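CCMAN5 (Cellulosimicrobium cellulans, PDB 2XSG) probably hydrolyses alpha-mannosidic linkages as a bacterial family 92 glycoside hydrolase that enables mannose-6-phosphate modification of yeast-made recombinant human lysosomal enzymes. Local coordinates at residues Gly690-Thr698 against Thr708-Phe719. Sequence-based numbering, arbitrary orientation.
Sequences GSPFFDSTT and TVTADGVSEDAF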
# COMPACT_ATOMS: atom_id res chain seq x y z
N GLY A 690 -15.80 -6.52 14.08
CA GLY A 690 -16.13 -5.09 14.15
C GLY A 690 -17.60 -4.82 13.89
O GLY A 690 -18.46 -5.42 14.54
N SER A 691 -17.87 -3.93 12.94
CA SER A 691 -19.24 -3.59 12.55
C SER A 691 -19.40 -3.74 11.04
O SER A 691 -19.22 -2.77 10.30
CB SER A 691 -19.56 -2.16 13.00
OG SER A 691 -20.88 -1.77 12.63
N PRO A 692 -19.74 -4.96 10.57
CA PRO A 692 -19.91 -5.17 9.12
C PRO A 692 -20.84 -4.12 8.51
O PRO A 692 -21.92 -3.88 9.07
CB PRO A 692 -20.53 -6.57 9.00
CG PRO A 692 -20.44 -7.21 10.33
CD PRO A 692 -20.00 -6.19 11.36
N PHE A 693 -20.43 -3.53 7.39
CA PHE A 693 -21.17 -2.41 6.78
C PHE A 693 -22.40 -2.83 6.01
O PHE A 693 -23.35 -2.06 5.92
CB PHE A 693 -20.32 -1.62 5.77
CG PHE A 693 -19.04 -1.03 6.32
CD1 PHE A 693 -18.70 -1.12 7.66
CD2 PHE A 693 -18.21 -0.33 5.46
CE1 PHE A 693 -17.53 -0.57 8.13
CE2 PHE A 693 -17.02 0.23 5.91
CZ PHE A 693 -16.68 0.11 7.25
N PHE A 694 -22.37 -4.01 5.41
CA PHE A 694 -23.34 -4.37 4.37
C PHE A 694 -24.28 -5.50 4.78
O PHE A 694 -23.93 -6.35 5.61
CB PHE A 694 -22.63 -4.71 3.06
CG PHE A 694 -21.70 -3.61 2.58
CD1 PHE A 694 -22.19 -2.36 2.24
CD2 PHE A 694 -20.34 -3.83 2.48
CE1 PHE A 694 -21.33 -1.35 1.80
CE2 PHE A 694 -19.47 -2.82 2.04
CZ PHE A 694 -19.97 -1.59 1.69
N ASP A 695 -25.47 -5.51 4.19
CA ASP A 695 -26.48 -6.53 4.46
C ASP A 695 -25.93 -7.94 4.23
O ASP A 695 -26.18 -8.83 5.03
CB ASP A 695 -27.73 -6.31 3.61
CG ASP A 695 -28.36 -4.96 3.87
OD1 ASP A 695 -27.65 -3.96 3.69
OD2 ASP A 695 -29.55 -4.92 4.27
N SER A 696 -25.20 -8.11 3.14
CA SER A 696 -24.51 -9.36 2.85
C SER A 696 -23.17 -9.06 2.17
O SER A 696 -23.10 -8.18 1.29
CB SER A 696 -25.37 -10.26 1.94
OG SER A 696 -24.70 -11.48 1.63
N THR A 697 -22.12 -9.75 2.60
CA THR A 697 -20.81 -9.70 1.95
C THR A 697 -20.29 -11.14 1.75
O THR A 697 -20.18 -11.88 2.72
CB THR A 697 -19.83 -8.82 2.75
OG1 THR A 697 -20.26 -7.45 2.68
CG2 THR A 697 -18.41 -8.94 2.21
N THR A 698 -20.02 -11.52 0.49
CA THR A 698 -19.61 -12.89 0.13
C THR A 698 -18.22 -12.90 -0.49
O THR A 698 -17.97 -12.26 -1.52
CB THR A 698 -20.62 -13.55 -0.87
OG1 THR A 698 -21.94 -13.58 -0.30
CG2 THR A 698 -20.21 -14.97 -1.23
N THR A 708 -19.51 -16.18 3.93
CA THR A 708 -20.60 -15.23 3.87
C THR A 708 -20.79 -14.61 5.24
O THR A 708 -21.02 -15.32 6.22
CB THR A 708 -21.89 -15.88 3.32
OG1 THR A 708 -21.57 -16.65 2.17
CG2 THR A 708 -22.93 -14.83 2.93
N VAL A 709 -20.65 -13.30 5.31
CA VAL A 709 -20.97 -12.57 6.52
C VAL A 709 -22.18 -11.69 6.22
O VAL A 709 -22.17 -10.90 5.28
CB VAL A 709 -19.76 -11.77 7.08
CG1 VAL A 709 -19.24 -10.70 6.10
CG2 VAL A 709 -20.11 -11.13 8.44
N THR A 710 -23.24 -11.88 7.01
CA THR A 710 -24.45 -11.05 6.89
C THR A 710 -24.66 -10.17 8.11
O THR A 710 -24.27 -10.51 9.23
CB THR A 710 -25.73 -11.89 6.65
OG1 THR A 710 -25.74 -13.00 7.56
CG2 THR A 710 -25.80 -12.38 5.22
N ALA A 711 -25.30 -9.02 7.88
CA ALA A 711 -25.60 -8.07 8.94
C ALA A 711 -27.06 -7.68 8.79
O ALA A 711 -27.41 -6.70 8.12
CB ALA A 711 -24.66 -6.86 8.87
N ASP A 712 -27.92 -8.48 9.40
CA ASP A 712 -29.35 -8.35 9.21
C ASP A 712 -29.86 -7.08 9.85
O ASP A 712 -29.60 -6.82 11.01
CB ASP A 712 -30.07 -9.59 9.74
CG ASP A 712 -29.89 -10.79 8.82
OD1 ASP A 712 -29.10 -11.72 9.15
OD2 ASP A 712 -30.54 -10.79 7.75
N GLY A 713 -30.54 -6.25 9.06
CA GLY A 713 -30.99 -4.96 9.56
C GLY A 713 -29.93 -3.86 9.70
O GLY A 713 -30.22 -2.82 10.26
N VAL A 714 -28.72 -4.06 9.19
CA VAL A 714 -27.69 -3.01 9.24
C VAL A 714 -28.16 -1.73 8.54
O VAL A 714 -28.80 -1.79 7.50
CB VAL A 714 -26.33 -3.47 8.63
CG1 VAL A 714 -26.43 -3.59 7.10
CG2 VAL A 714 -25.19 -2.52 9.03
N SER A 715 -27.83 -0.58 9.11
CA SER A 715 -28.10 0.70 8.48
C SER A 715 -27.06 1.68 8.95
O SER A 715 -26.16 1.29 9.71
CB SER A 715 -29.50 1.21 8.88
OG SER A 715 -29.45 1.72 10.18
N GLU A 716 -27.17 2.94 8.52
CA GLU A 716 -26.29 3.99 9.00
C GLU A 716 -26.42 4.19 10.50
O GLU A 716 -25.50 4.66 11.16
CB GLU A 716 -26.53 5.31 8.25
CG GLU A 716 -25.91 5.33 6.86
CD GLU A 716 -26.10 6.67 6.13
OE1 GLU A 716 -27.16 7.31 6.30
OE2 GLU A 716 -25.19 7.07 5.38
N ASP A 717 -27.56 3.79 11.06
CA ASP A 717 -27.83 3.97 12.47
C ASP A 717 -27.72 2.64 13.21
O ASP A 717 -27.40 2.61 14.39
CB ASP A 717 -29.23 4.56 12.69
CG ASP A 717 -29.36 5.99 12.18
OD1 ASP A 717 -28.52 6.85 12.55
OD2 ASP A 717 -30.32 6.27 11.44
N ALA A 718 -28.00 1.55 12.51
CA ALA A 718 -27.98 0.23 13.12
C ALA A 718 -26.63 -0.45 12.88
O ALA A 718 -26.51 -1.35 12.04
CB ALA A 718 -29.15 -0.63 12.63
N PHE A 719 -25.63 -0.04 13.64
CA PHE A 719 -24.27 -0.54 13.46
C PHE A 719 -23.75 -1.34 14.67
O PHE A 719 -22.56 -1.66 14.74
CB PHE A 719 -23.32 0.63 13.12
CG PHE A 719 -23.41 1.78 14.08
CD1 PHE A 719 -22.80 1.71 15.33
CD2 PHE A 719 -24.11 2.95 13.74
CE1 PHE A 719 -22.89 2.77 16.23
CE2 PHE A 719 -24.20 4.01 14.63
CZ PHE A 719 -23.59 3.92 15.88
O HOH W 1 -21.96 -8.11 6.31
O HOH W 2 -30.59 -6.93 6.20
O HOH W 3 -30.39 -3.18 6.12
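With chi1 at 71°, V714 sets CG1 between its backbone N and carbonyl carbon and CG2 opposite the N, and the forked methyls reach the 692-695 backbone: CG1 lies 3.6 Å from D695 N, CG2 3.5 Å from P692 O. A branched apolar residue suits this buried place, as does compact A711, whose methyl fits 3.4 Å from F694 O and lies beside P692 CB. S691, its OG swung opposite its own N (chi1 179°), donates a 2.7 Å hydrogen bond to F719 O, joining the start of 690-698 to the end of 708-719; a small hydroxyl suits this buried bond. D695 works through both oxygens: OD1 is hydrogen-bonded to S298 OG, while a water links OD2 to G713 N in the type II turn A711-V714, where glycine readily takes the positive phi of G713. Beyond, T697 and V709 form a hydrogen-bonded antiparallel pair, and A711 N donates to D695 O. Beta-branched T698 and T708, suited to extended strands, lie side by side, T708 CG2 3.6 Å from T698 OG1, on the face shared with S696 and T710. D695 and S696 both face D296 of strand 293-296, a classic beta bulge; strands 696-700 and 706-712 form an antiparallel beta hairpin within the mixed sheet of the family 92 catalytic region.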